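Local coordinates for alpha-n-acetylglucosaminidase family protein (Clostridium perfringens, PDB 4A41) that binds galactose as a family 32 carbohydrate-binding module of a multimodular family 89 glycoside hydrolase that probably removes terminal alpha-N-acetylglucosamine from glycans, at residues A[34-39]-A[59-63]; A[87-91]-A[152-156]; A[99-105]-A[140-146]. One frame throughout, in Å; residues are numbered along the deposited sequence. Where two conformers were deposited one is given.

Contact 1: residues A[34-39]-A[59-63]. With GAL (beta-D-galactopyranose), chain C.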
loop_
_atom_site.group_PDB
_atom_site.type_symbol
_atom_site.label_atom_id
_atom_site.label_comp_id
_atom_site.label_asym_id
_atom_site.label_seq_id
_atom_site.Cartn_x
_atom_site.Cartn_y
_atom_site.Cartn_z
ATOM N N ALA A 34 1.908 -2.579 -8.741
ATOM C CA ALA A 34 2.933 -1.781 -8.093
ATOM C C ALA A 34 3.998 -1.412 -9.089
ATOM O O ALA A 34 4.189 -2.094 -10.100
ATOM C CB ALA A 34 3.556 -2.549 -6.939
ATOM N N THR A 35 4.704 -0.345 -8.773
ATOM C CA THR A 35 5.813 0.064 -9.645
ATOM C C THR A 35 6.987 -0.902 -9.558
ATOM O O THR A 35 7.821 -0.970 -10.478
ATOM C CB THR A 35 6.252 1.483 -9.338
ATOM O OG1 THR A 35 6.618 1.604 -7.961
ATOM C CG2 THR A 35 5.113 2.504 -9.728
ATOM N N SER A 36 7.073 -1.620 -8.446
ATOM C CA SER A 36 8.138 -2.589 -8.239
ATOM C C SER A 36 7.545 -3.664 -7.353
ATOM O O SER A 36 6.874 -3.346 -6.396
ATOM C CB SER A 36 9.284 -1.893 -7.516
ATOM O OG SER A 36 10.362 -2.755 -7.231
ATOM N N GLU A 37 7.790 -4.926 -7.690
ATOM C CA GLU A 37 7.419 -6.027 -6.816
ATOM C C GLU A 37 8.459 -7.133 -6.929
ATOM O O GLU A 37 8.916 -7.482 -8.025
ATOM C CB GLU A 37 5.997 -6.551 -7.117
ATOM C CG GLU A 37 5.900 -7.288 -8.483
ATOM C CD GLU A 37 4.502 -7.787 -8.867
ATOM O OE1 GLU A 37 3.520 -7.533 -8.142
ATOM O OE2 GLU A 37 4.388 -8.439 -9.957
ATOM N N HIS A 38 8.832 -7.689 -5.792
ATOM C CA HIS A 38 9.687 -8.871 -5.797
ATOM C C HIS A 38 8.889 -10.110 -6.212
ATOM O O HIS A 38 7.690 -10.270 -5.877
ATOM C CB HIS A 38 10.314 -9.031 -4.409
ATOM C CG HIS A 38 11.554 -9.855 -4.418
ATOM N ND1 HIS A 38 12.766 -9.351 -4.834
ATOM C CD2 HIS A 38 11.770 -11.152 -4.085
ATOM C CE1 HIS A 38 13.683 -10.305 -4.751
ATOM N NE2 HIS A 38 13.103 -11.406 -4.309
ATOM N N PRO A 39 9.537 -11.030 -6.943
ATOM C CA PRO A 39 8.781 -12.215 -7.364
ATOM C C PRO A 39 8.334 -13.073 -6.176
ATOM O O PRO A 39 8.746 -12.821 -5.025
ATOM C CB PRO A 39 9.780 -12.986 -8.269
ATOM C CG PRO A 39 11.122 -12.398 -7.978
ATOM C CD PRO A 39 10.878 -10.961 -7.554
ATOM N N TRP A 59 3.392 -7.569 0.085
ATOM C CA TRP A 59 4.044 -6.920 -1.065
ATOM C C TRP A 59 5.407 -6.457 -0.588
ATOM O O TRP A 59 5.538 -5.994 0.561
ATOM C CB TRP A 59 3.248 -5.692 -1.500
ATOM C CG TRP A 59 3.998 -4.767 -2.412
ATOM C CD1 TRP A 59 4.510 -5.062 -3.644
ATOM C CD2 TRP A 59 4.325 -3.392 -2.161
ATOM N NE1 TRP A 59 5.146 -3.958 -4.174
ATOM C CE2 TRP A 59 5.034 -2.917 -3.293
ATOM C CE3 TRP A 59 4.069 -2.502 -1.090
ATOM C CZ2 TRP A 59 5.506 -1.604 -3.384
ATOM C CZ3 TRP A 59 4.525 -1.185 -1.187
ATOM C CH2 TRP A 59 5.226 -0.748 -2.337
ATOM N N HIS A 60 6.411 -6.594 -1.438
ATOM C CA HIS A 60 7.744 -6.041 -1.128
ATOM C C HIS A 60 8.333 -5.543 -2.436
ATOM O O HIS A 60 8.193 -6.205 -3.490
ATOM C CB HIS A 60 8.652 -7.162 -0.550
ATOM C CG HIS A 60 9.914 -6.701 0.140
ATOM N ND1 HIS A 60 10.959 -6.078 -0.518
ATOM C CD2 HIS A 60 10.312 -6.832 1.436
ATOM C CE1 HIS A 60 11.952 -5.868 0.332
ATOM N NE2 HIS A 60 11.587 -6.313 1.520
ATOM N N THR A 61 8.977 -4.384 -2.403
ATOM C CA THR A 61 9.636 -3.871 -3.595
ATOM C C THR A 61 10.702 -4.877 -4.063
ATOM O O THR A 61 11.244 -5.644 -3.258
ATOM C CB THR A 61 10.297 -2.484 -3.329
ATOM O OG1 THR A 61 11.040 -2.526 -2.099
ATOM C CG2 THR A 61 9.209 -1.372 -3.229
ATOM N N LYS A 62 11.001 -4.840 -5.363
ATOM C CA LYS A 62 12.019 -5.715 -5.965
ATOM C C LYS A 62 13.394 -5.468 -5.373
ATOM O O LYS A 62 13.837 -4.322 -5.258
ATOM C CB LYS A 62 12.059 -5.497 -7.478
ATOM C CG LYS A 62 13.220 -6.191 -8.222
ATOM C CD LYS A 62 13.115 -7.695 -8.100
ATOM C CE LYS A 62 14.095 -8.387 -9.028
ATOM N NZ LYS A 62 13.603 -8.373 -10.421
ATOM N N TYR A 63 14.070 -6.555 -4.998
ATOM C CA TYR A 63 15.436 -6.422 -4.533
ATOM C C TYR A 63 16.337 -7.407 -5.306
ATOM O O TYR A 63 15.855 -8.125 -6.187
ATOM C CB TYR A 63 15.515 -6.517 -3.009
ATOM C CG TYR A 63 14.964 -7.782 -2.419
ATOM C CD1 TYR A 63 15.783 -8.902 -2.241
ATOM C CD2 TYR A 63 13.623 -7.870 -2.004
ATOM C CE1 TYR A 63 15.268 -10.076 -1.680
ATOM C CE2 TYR A 63 13.105 -9.034 -1.442
ATOM C CZ TYR A 63 13.945 -10.132 -1.269
ATOM O OH TYR A 63 13.464 -11.293 -0.716
HETATM C C1 GAL C . 15.434 -10.186 4.027
HETATM C C2 GAL C . 13.961 -10.038 4.356
HETATM C C3 GAL C . 13.205 -9.851 3.034
HETATM C C4 GAL C . 13.805 -8.688 2.256
HETATM C C5 GAL C . 15.305 -8.927 2.055
HETATM C C6 GAL C . 15.967 -7.786 1.284
HETATM O O1 GAL C . 16.128 -10.271 5.240
HETATM O O2 GAL C . 13.475 -11.161 5.088
HETATM O O3 GAL C . 11.830 -9.666 3.346
HETATM O O4 GAL C . 13.592 -7.466 2.992
HETATM O O5 GAL C . 15.873 -9.022 3.348
HETATM O O6 GAL C . 17.328 -8.083 0.975
#
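Residues 34-39 run as a loop alongside strand 59-60 and the turn that follows it, joined to them by one backbone-to-backbone hydrogen bond, His38 N to His60 O (2.8 Å). Ser36 is gripped at two points. Its carbonyl O receives the indole N-H of Trp59, with Ser36 O 2.9 Å from NE1 and close to the ring plane. Its hydroxyl OG, which also bonds Glu67, accepts Lys62 N at 2.9 Å. The imidazole of His38, CG anti to the backbone N (chi1 -158°), lies flat on the phenol ring of Tyr63, the centroids 3.5 Å apart and the planes only 5° from parallel. Its ND1 accepts Tyr63 N in a nearly straight bond of 3.1 Å, so stack and hydrogen bond together limit the rotation of the imidazole. Pro39 CD lies over the other imidazole face, toward its rim. Tyr63 is sandwiched: His38 covers one face and C6 of the galactose sits centrally over the opposite one, while its OH bonds Glu44. Beside it, His60 donates from ND1 to Thr61 O (2.8 Å), which steadies the ring with NE2 turned to the sugar, where it hydrogen-bonds galactose O4 (2.7 Å). An aromatic ring against the sugar, here at C6, and a histidine at the axial O4 are characteristic of galactose-binding family 32 modules; His38 backs that ring as a second-shell residue.

Contact 2: residues A[87-91]-A[152-156]. With CA (calcium ion), chain B; GAL (beta-D-galactopyranose), chain C.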
loop_
_atom_site.group_PDB
_atom_site.type_symbol
_atom_site.label_atom_id
_atom_site.label_comp_id
_atom_site.label_asym_id
_atom_site.label_seq_id
_atom_site.Cartn_x
_atom_site.Cartn_y
_atom_site.Cartn_z
ATOM N N THR A 87 -5.916 1.913 5.804
ATOM C CA THR A 87 -5.026 1.351 6.821
ATOM C C THR A 87 -3.890 0.594 6.165
ATOM O O THR A 87 -4.081 -0.052 5.120
ATOM C CB THR A 87 -5.765 0.435 7.831
ATOM O OG1 THR A 87 -6.347 -0.698 7.149
ATOM C CG2 THR A 87 -6.865 1.243 8.593
ATOM N N TYR A 88 -2.707 0.732 6.776
ATOM C CA TYR A 88 -1.496 0.065 6.338
ATOM C C TYR A 88 -1.040 -0.833 7.473
ATOM O O TYR A 88 -0.715 -0.327 8.557
ATOM C CB TYR A 88 -0.427 1.131 6.016
ATOM C CG TYR A 88 0.998 0.629 5.956
ATOM C CD1 TYR A 88 1.410 -0.244 4.956
ATOM C CD2 TYR A 88 1.922 1.023 6.919
ATOM C CE1 TYR A 88 2.739 -0.700 4.899
ATOM C CE2 TYR A 88 3.254 0.548 6.877
ATOM C CZ TYR A 88 3.638 -0.315 5.866
ATOM O OH TYR A 88 4.936 -0.785 5.776
ATOM N N LEU A 89 -1.028 -2.149 7.227
ATOM C CA LEU A 89 -0.496 -3.116 8.189
ATOM C C LEU A 89 0.876 -3.571 7.714
ATOM O O LEU A 89 1.005 -4.185 6.641
ATOM C CB LEU A 89 -1.434 -4.323 8.363
ATOM C CG LEU A 89 -0.939 -5.378 9.367
ATOM C CD1 LEU A 89 -1.012 -4.802 10.793
ATOM C CD2 LEU A 89 -1.769 -6.661 9.251
ATOM N N PRO A 90 1.934 -3.246 8.481
ATOM C CA PRO A 90 3.271 -3.698 8.135
ATOM C C PRO A 90 3.407 -5.200 8.287
ATOM O O PRO A 90 2.589 -5.864 8.958
ATOM C CB PRO A 90 4.155 -3.061 9.222
ATOM C CG PRO A 90 3.373 -1.838 9.680
ATOM C CD PRO A 90 1.943 -2.302 9.615
ATOM N N ARG A 91 4.464 -5.716 7.660
ATOM C CA ARG A 91 4.899 -7.094 7.895
ATOM C C ARG A 91 5.077 -7.359 9.410
ATOM O O ARG A 91 5.302 -6.422 10.195
ATOM C CB ARG A 91 6.206 -7.335 7.145
ATOM C CG ARG A 91 7.417 -6.644 7.774
ATOM C CD ARG A 91 8.662 -6.761 6.914
ATOM N NE ARG A 91 9.018 -8.159 6.664
ATOM C CZ ARG A 91 9.893 -8.547 5.731
ATOM N NH1 ARG A 91 10.548 -7.655 4.991
ATOM N NH2 ARG A 91 10.168 -9.847 5.581
ATOM N N ALA A 152 10.324 -1.011 0.417
ATOM C CA ALA A 152 8.957 -0.804 0.910
ATOM C C ALA A 152 8.231 -2.120 0.925
ATOM O O ALA A 152 8.371 -2.939 -0.004
ATOM C CB ALA A 152 8.223 0.205 0.052
ATOM N N SER A 153 7.441 -2.327 1.974
ATOM C CA SER A 153 6.641 -3.549 2.057
ATOM C C SER A 153 5.321 -3.282 2.755
ATOM O O SER A 153 5.166 -2.262 3.425
ATOM C CB SER A 153 7.413 -4.698 2.753
ATOM O OG SER A 153 7.767 -4.341 4.083
ATOM N N ALA A 154 4.353 -4.186 2.568
ATOM C CA ALA A 154 3.028 -4.048 3.205
ATOM C C ALA A 154 2.367 -5.406 3.330
ATOM O O ALA A 154 2.278 -6.132 2.331
ATOM C CB ALA A 154 2.116 -3.100 2.372
ATOM N N ALA A 155 1.924 -5.748 4.543
ATOM C CA ALA A 155 1.245 -7.038 4.738
ATOM C C ALA A 155 -0.190 -6.960 4.265
ATOM O O ALA A 155 -0.636 -7.831 3.526
ATOM C CB ALA A 155 1.299 -7.480 6.203
ATOM N N GLU A 156 -0.907 -5.910 4.683
ATOM C CA GLU A 156 -2.320 -5.751 4.316
ATOM C C GLU A 156 -2.653 -4.287 4.187
ATOM O O GLU A 156 -2.348 -3.496 5.073
ATOM C CB GLU A 156 -3.269 -6.383 5.362
ATOM C CG GLU A 156 -3.276 -7.901 5.373
ATOM C CD GLU A 156 -3.851 -8.454 4.088
ATOM O OE1 GLU A 156 -5.008 -8.135 3.762
ATOM O OE2 GLU A 156 -3.186 -9.256 3.406
HETATM CA CA CA B . -1.055 -10.165 2.877
HETATM C C1 GAL C . 15.434 -10.186 4.027
HETATM C C2 GAL C . 13.961 -10.038 4.356
HETATM C C3 GAL C . 13.205 -9.851 3.034
HETATM C C4 GAL C . 13.805 -8.688 2.256
HETATM C C5 GAL C . 15.305 -8.927 2.055
HETATM C C6 GAL C . 15.967 -7.786 1.284
HETATM O O1 GAL C . 16.128 -10.271 5.240
HETATM O O2 GAL C . 13.475 -11.161 5.088
HETATM O O3 GAL C . 11.830 -9.666 3.346
HETATM O O4 GAL C . 13.592 -7.466 2.992
HETATM O O5 GAL C . 15.873 -9.022 3.348
HETATM O O6 GAL C . 17.328 -8.083 0.975
HETATM O O HOH W 1 -4.768 -2.950 6.649
HETATM O O HOH W 2 5.932 -3.821 6.225
#
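Tyr88 carries CG anti to its main-chain N (chi1 162°), which lays the phenol edge-on against Ala154 and carries its hydroxyl to Ser153 O, whereas Arg91, with CG between N and carbonyl carbon (chi1 73°) and a bend at chi3, passes Ser153 OG and runs on to the sugar. The Tyr88 hydroxyl donates to Ser153 O at 2.8 Å, 24° away from the carbonyl plane, and accepts the N-H of Ile99. Ala154 CB meets the ring 3.5 Å from Tyr88 CE1. Beside the hydrogen-bonded antiparallel pair Leu89-Glu156 the strand forms a classic beta bulge, Ala155 and Glu156 both facing Leu89: Leu89 O accepts both Ala155 N (2.8 Å) and Glu156 N (3.2 Å), while Leu89 N donates to Glu156 O. The bulge leaves Ala155 O directed at the calcium ion, at 2.5 Å, and the bent side chain of Glu156 adds OE2 at 2.4 Å, its OE1 being held by Gln27; Phe49, Asp52, Lys54 and Thr57 also bind the ion. Two waters tie the segments together, one between Thr87 OG1 and Glu156 O, the other between Arg91 N and Ser153 OG, whose hydroxyl also bonds Asn96 O. At the far end the Arg91 guanidinium presents its edge to galactose, NH1 at 2.9 Å and NH2 at 2.8 Å both donating to O3. The pairing sets the calcium-binding bulge beside the start of the loop that carries Arg91 to the sugar. Two N-H donors on one oxygen, from a group expected to be positively charged, would probably polarise O3 and hold it in place.

Contact 3: residues A[99-105]-A[140-146]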
loop_
_atom_site.group_PDB
_atom_site.type_symbol
_atom_site.label_atom_id
_atom_site.label_comp_id
_atom_site.label_asym_id
_atom_site.label_seq_id
_atom_site.Cartn_x
_atom_site.Cartn_y
_atom_site.Cartn_z
ATOM N N ILE A 99 7.155 1.188 6.027
ATOM C CA ILE A 99 7.145 2.485 5.372
ATOM C C ILE A 99 7.144 3.589 6.429
ATOM O O ILE A 99 6.302 3.580 7.330
ATOM C CB ILE A 99 5.930 2.605 4.415
ATOM C CG1 ILE A 99 6.041 1.584 3.299
ATOM C CG2 ILE A 99 5.806 4.053 3.879
ATOM C CD1 ILE A 99 4.745 1.389 2.477
ATOM N N THR A 100 8.075 4.529 6.309
ATOM C CA THR A 100 8.207 5.562 7.351
ATOM C C THR A 100 7.953 6.970 6.839
ATOM O O THR A 100 7.789 7.894 7.634
ATOM C CB THR A 100 9.578 5.500 8.020
ATOM O OG1 THR A 100 10.572 5.584 7.002
ATOM C CG2 THR A 100 9.724 4.170 8.812
ATOM N N LYS A 101 7.919 7.140 5.521
ATOM C CA LYS A 101 7.493 8.421 4.954
ATOM C C LYS A 101 6.646 8.094 3.722
ATOM O O LYS A 101 7.071 7.357 2.831
ATOM C CB LYS A 101 8.703 9.285 4.568
ATOM C CG LYS A 101 8.302 10.708 4.173
ATOM C CD LYS A 101 9.508 11.540 3.739
ATOM C CE LYS A 101 9.081 13.005 3.723
ATOM N NZ LYS A 101 10.162 13.987 3.406
ATOM N N TYR A 102 5.428 8.638 3.687
ATOM C CA TYR A 102 4.430 8.195 2.695
ATOM C C TYR A 102 3.678 9.378 2.100
ATOM O O TYR A 102 3.649 10.485 2.677
ATOM C CB TYR A 102 3.384 7.260 3.351
ATOM C CG TYR A 102 2.548 8.010 4.358
ATOM C CD1 TYR A 102 1.387 8.724 3.986
ATOM C CD2 TYR A 102 2.954 8.068 5.683
ATOM C CE1 TYR A 102 0.669 9.466 4.960
ATOM C CE2 TYR A 102 2.244 8.783 6.633
ATOM C CZ TYR A 102 1.118 9.473 6.278
ATOM O OH TYR A 102 0.452 10.167 7.288
ATOM N N GLU A 103 3.057 9.112 0.948
ATOM C CA GLU A 103 1.940 9.920 0.431
ATOM C C GLU A 103 0.835 8.941 0.077
ATOM O O GLU A 103 1.115 7.786 -0.324
ATOM C CB GLU A 103 2.360 10.719 -0.797
ATOM C CG GLU A 103 3.529 11.616 -0.503
ATOM C CD GLU A 103 3.841 12.600 -1.609
ATOM O OE1 GLU A 103 3.215 12.574 -2.703
ATOM O OE2 GLU A 103 4.769 13.402 -1.381
ATOM N N LEU A 104 -0.405 9.392 0.201
ATOM C CA LEU A 104 -1.564 8.654 -0.302
ATOM C C LEU A 104 -2.193 9.489 -1.400
ATOM O O LEU A 104 -2.460 10.684 -1.196
ATOM C CB LEU A 104 -2.551 8.377 0.830
ATOM C CG LEU A 104 -3.603 7.338 0.438
ATOM C CD1 LEU A 104 -3.062 5.900 0.434
ATOM C CD2 LEU A 104 -4.798 7.440 1.355
ATOM N N HIS A 105 -2.376 8.879 -2.559
ATOM C CA HIS A 105 -2.988 9.540 -3.726
ATOM C C HIS A 105 -4.235 8.780 -4.164
ATOM O O HIS A 105 -4.361 7.584 -3.906
ATOM C CB HIS A 105 -2.035 9.587 -4.949
ATOM C CG HIS A 105 -0.702 10.247 -4.704
ATOM N ND1 HIS A 105 0.268 10.313 -5.684
ATOM C CD2 HIS A 105 -0.174 10.862 -3.615
ATOM C CE1 HIS A 105 1.341 10.926 -5.204
ATOM N NE2 HIS A 105 1.102 11.268 -3.950
ATOM N N VAL A 140 -6.581 3.856 -5.387
ATOM C CA VAL A 140 -5.811 4.437 -4.298
ATOM C C VAL A 140 -4.366 3.979 -4.400
ATOM O O VAL A 140 -4.112 2.792 -4.556
ATOM C CB VAL A 140 -6.392 4.015 -2.916
ATOM C CG1 VAL A 140 -5.553 4.565 -1.756
ATOM C CG2 VAL A 140 -7.832 4.472 -2.795
ATOM N N LYS A 141 -3.442 4.933 -4.313
ATOM C CA LYS A 141 -2.023 4.653 -4.491
ATOM C C LYS A 141 -1.302 5.039 -3.207
ATOM O O LYS A 141 -1.346 6.190 -2.731
ATOM C CB LYS A 141 -1.440 5.414 -5.692
ATOM C CG LYS A 141 0.088 5.242 -5.822
ATOM C CD LYS A 141 0.723 6.156 -6.882
ATOM C CE LYS A 141 0.154 5.938 -8.270
ATOM N NZ LYS A 141 0.976 6.773 -9.230
ATOM N N LEU A 142 -0.620 4.068 -2.632
ATOM C CA LEU A 142 0.266 4.327 -1.497
ATOM C C LEU A 142 1.712 4.477 -1.989
ATOM O O LEU A 142 2.275 3.536 -2.573
ATOM C CB LEU A 142 0.198 3.211 -0.442
ATOM C CG LEU A 142 1.152 3.380 0.752
ATOM C CD1 LEU A 142 0.847 4.613 1.581
ATOM C CD2 LEU A 142 1.086 2.097 1.610
ATOM N N VAL A 143 2.259 5.679 -1.807
ATOM C CA VAL A 143 3.629 6.005 -2.242
ATOM C C VAL A 143 4.555 5.905 -1.024
ATOM O O VAL A 143 4.399 6.595 -0.013
ATOM C CB VAL A 143 3.727 7.425 -2.852
ATOM C CG1 VAL A 143 5.147 7.696 -3.320
ATOM C CG2 VAL A 143 2.723 7.633 -3.982
ATOM N N ALA A 144 5.521 4.997 -1.128
ATOM C CA ALA A 144 6.609 4.880 -0.130
ATOM C C ALA A 144 7.797 5.754 -0.521
ATOM O O ALA A 144 8.520 5.433 -1.458
ATOM C CB ALA A 144 7.059 3.419 -0.021
ATOM N N LEU A 145 7.945 6.874 0.186
ATOM C CA LEU A 145 9.062 7.792 -0.065
ATOM C C LEU A 145 10.295 7.266 0.630
ATOM O O LEU A 145 11.417 7.382 0.106
ATOM C CB LEU A 145 8.733 9.199 0.454
ATOM C CG LEU A 145 7.571 9.914 -0.263
ATOM C CD1 LEU A 145 7.311 11.279 0.338
ATOM C CD2 LEU A 145 7.802 9.996 -1.759
ATOM N N GLU A 146 10.078 6.712 1.820
ATOM C CA GLU A 146 11.158 6.124 2.637
ATOM C C GLU A 146 10.640 4.899 3.347
ATOM O O GLU A 146 9.461 4.868 3.736
ATOM C CB GLU A 146 11.700 7.126 3.664
ATOM C CG GLU A 146 12.233 8.397 2.996
ATOM C CD GLU A 146 12.835 9.419 3.941
ATOM O OE1 GLU A 146 12.859 9.224 5.174
ATOM O OE2 GLU A 146 13.322 10.448 3.415
HETATM O O HOH W 3 11.615 8.066 7.093
HETATM O O HOH W 4 12.610 12.907 4.334
HETATM O O HOH W 5 1.033 9.493 -8.195
#
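Ile99 reaches in from the short strand 99-100, past the corner at Lys101, to meet Leu142 tip to tip, CD1 to CD2 at 3.8 Å, on the closely packed side of the contact. Ala144 CB packs against CG1 of Ile99 (3.9 Å), and within the antiparallel pair 102-105 and 140-144 Leu104 crosses Val140 with its CD1 3.6 Å from CG1. Leu104, Val140 and Leu142 all bear on Phe86 of strand 80-89, so this face lines the core between the two sheets of the beta-sandwich seen in F5/8 type C domains. Hydrogen-bonded pairs Glu103-Val143 and His105-Lys141 keep the ladder regular until the corner. There two classic bulges meet: Glu146 O takes the N-H groups of Thr100 and Lys101, and Lys101 O those of Leu145 and Glu146, in each case from one face of the carbonyl. The reverse side is more exposed and polar. His105 NE2 donates to Glu103 OE1 (2.8 Å), which lies in the imidazole plane and uses its anti lone pair, while Val143 CG2 covers one ring face in a CH-pi contact. With CG anti to the carbonyl carbon (chi1 -56°), His105 also brings ND1 to a water shared with Lys141 NZ. At the corner end, the extended side chains of Lys101 and Glu146 cross obliquely, NZ and OE2 4.7 Å apart and bridged by a water that accepts from NZ and donates to OE2.

Overall arrangement
From the N terminus, contact 1 comes first, closing the strandless loop between residues 39 and 59 that supplies Glu44 to the sugar and Phe49, Asp52, Lys54 and Thr57 to the calcium ion. Contact 2 opens only afterwards and closes over the 60 residues between its segments; contact 3 is nested wholly inside it. Contacts 1 and 2 meet where strand 59-60 pairs with 153-160, Trp59 N to Ala154 O, and both reach galactose. Contact 3 belongs mainly to the other sheet, and joins contact 2 by Leu142 CD2 packing on Tyr88 CD1 and Ala144 on Ala152. Contacts 1 and 3 do not touch; contact 2 connects the binding end of the module to the sandwich core.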